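Local coordinates for protein neuraminidase (Influenza A virus, PDB 4K3Y) that is a neuraminidase-like surface protein of a bat influenza A virus, a calcium-binding beta-propeller that forms tetramers and whose enzymatic role remains uncertain, at residues C[216-221]-C[233-238]; C[274-279]-C[295-300]. All coordinates share one frame; numbering follows the deposited sequence.

Contact 1: C[216-221]-C[233-238]; sequences DAKRPF and KEPCLG. With CA (calcium ion), chain M.
At the mouth of the antiparallel hairpin formed by the last two strands of one propeller blade, where strand 221-224 begins and its partner 230-233 ends, Phe221 and Lys233 make a hydrogen-bonded pair. Phe221 N gives its hydrogen to Lys233 O at 3.1 Å and Lys233 N returns one to Phe221 O at 2.7 Å, while both side chains leave on the same face of the sheet. Beyond this pair the chains diverge and side chains bridge them. Pro235 meets a backbone oxygen with CD and CG, CD lying 3.1 Å from Arg219 O. Lys218, its chain extended beyond CG, runs at about a right angle to the side chain of Glu234, and its NZ bonds to Pro235 O at 3.0 Å in the carbonyl plane; Asp254 O takes a second bond from the same ammonium. In this blade of the neuraminidase beta-propeller, the loop carrying Lys218 is also part of a calcium site: Asp216 O binds the ion together with Asn212 O and Gly262 O. The Asp216 side chain closes an Asx turn, OD1 being met by Lys218 N from above the carboxylate plane. Tip to tip with it stands Glu234, its chain bent at chi2 (84°), which turns CD aside, with Asp216 OD2 and Glu234 OE2 2.7 Å apart and the carboxylate planes turned 32° against each other.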
# COMPACT_ATOMS: atom_id res chain seq x y z
N ASP C 216 -0.19 27.23 -38.14
CA ASP C 216 -1.59 26.78 -38.20
C ASP C 216 -2.31 26.93 -36.87
O ASP C 216 -1.85 26.38 -35.88
CB ASP C 216 -1.68 25.31 -38.62
CG ASP C 216 -3.09 24.90 -39.00
OD1 ASP C 216 -3.98 25.79 -39.07
OD2 ASP C 216 -3.32 23.69 -39.27
N ALA C 217 -3.44 27.63 -36.87
CA ALA C 217 -4.30 27.78 -35.69
C ALA C 217 -5.37 26.70 -35.60
O ALA C 217 -6.10 26.62 -34.60
CB ALA C 217 -4.96 29.14 -35.67
N LYS C 218 -5.50 25.90 -36.66
CA LYS C 218 -6.22 24.63 -36.59
C LYS C 218 -5.24 23.56 -36.11
O LYS C 218 -4.06 23.84 -35.90
CB LYS C 218 -6.77 24.23 -37.95
CG LYS C 218 -7.85 25.11 -38.54
CD LYS C 218 -8.23 24.54 -39.90
CE LYS C 218 -8.98 25.51 -40.79
NZ LYS C 218 -9.23 24.87 -42.12
N ARG C 219 -5.72 22.34 -35.95
CA ARG C 219 -4.83 21.27 -35.49
C ARG C 219 -4.56 20.23 -36.57
O ARG C 219 -5.48 19.82 -37.27
CB ARG C 219 -5.37 20.62 -34.21
CG ARG C 219 -5.56 21.60 -33.03
CD ARG C 219 -6.06 20.88 -31.79
NE ARG C 219 -5.93 21.70 -30.58
CZ ARG C 219 -4.79 21.94 -29.95
NH1 ARG C 219 -3.65 21.42 -30.40
NH2 ARG C 219 -4.77 22.70 -28.87
N PRO C 220 -3.29 19.82 -36.73
CA PRO C 220 -2.98 18.76 -37.71
C PRO C 220 -3.47 17.39 -37.22
O PRO C 220 -3.57 17.17 -36.01
CB PRO C 220 -1.45 18.80 -37.79
CG PRO C 220 -1.01 19.36 -36.46
CD PRO C 220 -2.07 20.36 -36.09
N PHE C 221 -3.76 16.50 -38.17
CA PHE C 221 -4.32 15.19 -37.86
C PHE C 221 -3.57 14.03 -38.55
O PHE C 221 -3.11 14.17 -39.68
CB PHE C 221 -5.78 15.15 -38.29
CG PHE C 221 -6.59 14.13 -37.56
CD1 PHE C 221 -7.09 14.40 -36.30
CD2 PHE C 221 -6.88 12.90 -38.14
CE1 PHE C 221 -7.85 13.46 -35.61
CE2 PHE C 221 -7.64 11.95 -37.46
CZ PHE C 221 -8.13 12.24 -36.19
N LYS C 233 -4.10 14.49 -42.19
CA LYS C 233 -5.25 15.25 -42.67
C LYS C 233 -5.31 16.65 -42.07
O LYS C 233 -4.64 16.94 -41.08
CB LYS C 233 -6.55 14.49 -42.42
CG LYS C 233 -6.47 13.03 -42.81
CD LYS C 233 -7.84 12.48 -43.17
CE LYS C 233 -7.74 11.02 -43.59
NZ LYS C 233 -9.10 10.46 -43.87
N GLU C 234 -6.09 17.52 -42.68
CA GLU C 234 -6.30 18.85 -42.14
C GLU C 234 -7.78 19.14 -42.04
O GLU C 234 -8.50 19.09 -43.04
CB GLU C 234 -5.63 19.92 -43.00
CG GLU C 234 -5.96 21.33 -42.56
CD GLU C 234 -5.06 21.82 -41.44
OE1 GLU C 234 -4.07 21.12 -41.11
OE2 GLU C 234 -5.32 22.92 -40.89
N PRO C 235 -8.25 19.45 -40.83
CA PRO C 235 -9.68 19.71 -40.59
C PRO C 235 -10.19 20.87 -41.44
O PRO C 235 -9.54 21.91 -41.58
CB PRO C 235 -9.74 20.05 -39.09
CG PRO C 235 -8.35 20.44 -38.72
CD PRO C 235 -7.44 19.65 -39.61
N CYS C 236 -11.36 20.65 -42.02
CA CYS C 236 -11.97 21.62 -42.92
C CYS C 236 -12.95 22.50 -42.16
O CYS C 236 -13.86 23.10 -42.74
CB CYS C 236 -12.65 20.87 -44.08
SG CYS C 236 -11.52 19.85 -45.09
N LEU C 237 -12.76 22.58 -40.84
CA LEU C 237 -13.70 23.29 -39.98
C LEU C 237 -13.16 24.61 -39.41
O LEU C 237 -12.09 24.67 -38.80
CB LEU C 237 -14.16 22.37 -38.85
CG LEU C 237 -15.51 21.68 -39.03
CD1 LEU C 237 -15.77 21.31 -40.47
CD2 LEU C 237 -15.58 20.44 -38.16
N GLY C 238 -13.94 25.67 -39.62
CA GLY C 238 -13.57 27.00 -39.19
C GLY C 238 -13.67 27.21 -37.69
O GLY C 238 -13.40 28.31 -37.22
CA CA M . -1.05 27.48 -33.36

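Contact 2: C[274-279]-C[295-300]; sequences SWIGRI and GTLFSV
Leu297 reaches from the loop 295-300 to the start of strand 273-279, where it meets Ser274 and Ile276. Its CB turns back on its own segment, 3.8 Å above the plane of the Phe298 ring and over the centre of that ring. CG, set anti to the carbonyl carbon (chi1 -61°), comes to 3.5 Å from Ser274 OG. From there the CD2 branch does most of the touching: it rests 3.5 Å from Ser274 CB and reaches Ile276 CG1 at 4.1 Å, a looser apolar contact in which the two side chains cross obliquely. Ser274 is thus met by carbon on one hand and by a carbonyl on the other, since its OG also lies 3.1 Å from Gly295 O. That pair may be a hydrogen bond, but the assignment is not settled; OG also takes part in a hydrogen bond with Gly271 N. Within the loop, Thr296 OG1 accepts from Phe298 N at 3.1 Å, which makes an ST turn just after the strand end, and Glu270 binds both Thr296 OG1 and Leu297 N through its two carboxylate oxygens. The whole lies in another four-stranded antiparallel blade of the propeller: strand 273-279 runs between 268-269 and 286-294, Ile276 packs on Phe293 of the latter, and the loop leaving 286-294 folds back so that Leu297 touches both Ser274 and Met268 of the short strand 268-269.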
# COMPACT_ATOMS: atom_id res chain seq x y z
N SER C 274 -18.13 13.88 -34.79
CA SER C 274 -16.82 14.44 -34.51
C SER C 274 -16.86 15.49 -33.42
O SER C 274 -17.91 16.05 -33.10
CB SER C 274 -16.19 15.01 -35.78
OG SER C 274 -15.66 13.97 -36.58
N TRP C 275 -15.71 15.75 -32.83
CA TRP C 275 -15.64 16.70 -31.73
C TRP C 275 -14.37 17.53 -31.84
O TRP C 275 -13.32 17.04 -32.27
CB TRP C 275 -15.60 15.95 -30.39
CG TRP C 275 -16.76 15.03 -30.10
CD1 TRP C 275 -16.85 13.70 -30.42
CD2 TRP C 275 -17.95 15.36 -29.36
NE1 TRP C 275 -18.04 13.19 -29.95
CE2 TRP C 275 -18.74 14.18 -29.30
CE3 TRP C 275 -18.44 16.53 -28.76
CZ2 TRP C 275 -19.99 14.15 -28.66
CZ3 TRP C 275 -19.69 16.49 -28.13
CH2 TRP C 275 -20.44 15.30 -28.08
N ILE C 276 -14.49 18.79 -31.45
CA ILE C 276 -13.32 19.63 -31.24
C ILE C 276 -13.39 20.19 -29.83
O ILE C 276 -14.37 20.87 -29.48
CB ILE C 276 -13.29 20.80 -32.19
CG1 ILE C 276 -13.27 20.30 -33.63
CG2 ILE C 276 -12.07 21.67 -31.90
CD1 ILE C 276 -13.44 21.39 -34.63
N GLY C 277 -12.38 19.89 -29.03
CA GLY C 277 -12.27 20.49 -27.71
C GLY C 277 -11.29 21.64 -27.75
O GLY C 277 -10.18 21.51 -28.28
N ARG C 278 -11.69 22.78 -27.19
CA ARG C 278 -10.76 23.89 -27.10
C ARG C 278 -11.00 24.76 -25.88
O ARG C 278 -12.00 24.63 -25.18
CB ARG C 278 -10.82 24.75 -28.35
CG ARG C 278 -11.94 25.77 -28.31
CD ARG C 278 -12.28 26.24 -29.70
NE ARG C 278 -13.29 27.28 -29.63
CZ ARG C 278 -13.64 28.05 -30.65
NH1 ARG C 278 -13.07 27.88 -31.83
NH2 ARG C 278 -14.57 28.97 -30.48
N ILE C 279 -10.03 25.65 -25.67
CA ILE C 279 -10.08 26.66 -24.63
C ILE C 279 -10.96 27.82 -25.11
O ILE C 279 -10.83 28.28 -26.25
CB ILE C 279 -8.66 27.14 -24.36
CG1 ILE C 279 -7.82 25.94 -23.91
CG2 ILE C 279 -8.65 28.28 -23.34
CD1 ILE C 279 -6.47 26.27 -23.28
N GLY C 295 -20.84 14.27 -38.76
CA GLY C 295 -19.96 13.93 -39.86
C GLY C 295 -18.47 14.16 -39.61
O GLY C 295 -18.06 14.50 -38.50
N THR C 296 -17.67 13.98 -40.66
CA THR C 296 -16.20 14.01 -40.57
C THR C 296 -15.63 15.42 -40.38
O THR C 296 -16.25 16.41 -40.78
CB THR C 296 -15.57 13.41 -41.85
OG1 THR C 296 -14.14 13.47 -41.75
CG2 THR C 296 -16.03 14.18 -43.10
N LEU C 297 -14.45 15.50 -39.78
CA LEU C 297 -13.77 16.78 -39.60
C LEU C 297 -13.20 17.27 -40.92
O LEU C 297 -12.72 18.40 -41.01
CB LEU C 297 -12.63 16.63 -38.59
CG LEU C 297 -12.98 16.20 -37.17
CD1 LEU C 297 -11.74 15.71 -36.42
CD2 LEU C 297 -13.65 17.33 -36.41
N PHE C 298 -13.26 16.42 -41.94
CA PHE C 298 -12.54 16.67 -43.19
C PHE C 298 -13.42 16.83 -44.43
O PHE C 298 -13.07 16.38 -45.53
CB PHE C 298 -11.51 15.56 -43.38
CG PHE C 298 -10.76 15.24 -42.13
CD1 PHE C 298 -9.92 16.20 -41.55
CD2 PHE C 298 -10.89 14.01 -41.52
CE1 PHE C 298 -9.22 15.92 -40.39
CE2 PHE C 298 -10.20 13.71 -40.35
CZ PHE C 298 -9.36 14.67 -39.78
N SER C 299 -14.57 17.47 -44.23
CA SER C 299 -15.40 17.99 -45.31
C SER C 299 -15.76 19.41 -44.92
O SER C 299 -15.69 19.78 -43.75
CB SER C 299 -16.68 17.19 -45.48
OG SER C 299 -17.70 18.02 -45.99
N VAL C 300 -16.16 20.22 -45.89
CA VAL C 300 -16.54 21.60 -45.59
C VAL C 300 -18.04 21.66 -45.36
O VAL C 300 -18.58 22.66 -44.88
CB VAL C 300 -16.14 22.52 -46.74
CG1 VAL C 300 -14.95 23.38 -46.34
CG2 VAL C 300 -15.80 21.68 -47.97

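In the fold
Contact 1 and contact 2 belong to successive blades of the propeller, follow one another along the chain, and have centres about 9 Å apart. They touch directly: Cys236 N lies 2.8 Å from Leu297 O, a probable hydrogen bond between segments 233-238 and 295-300. Beside it the rings of Phe221 and Phe298 meet with planes at about 55°, CD2 of Phe221 lying 3.5 Å from CZ of Phe298. Met268 also packs against Arg219 and Pro235 of contact 1, so strand 268-269 is common to both contacts. The calcium site belongs to contact 1; in contact 2 the side chain of Ile276 is about 13 Å from a bound calcium ion.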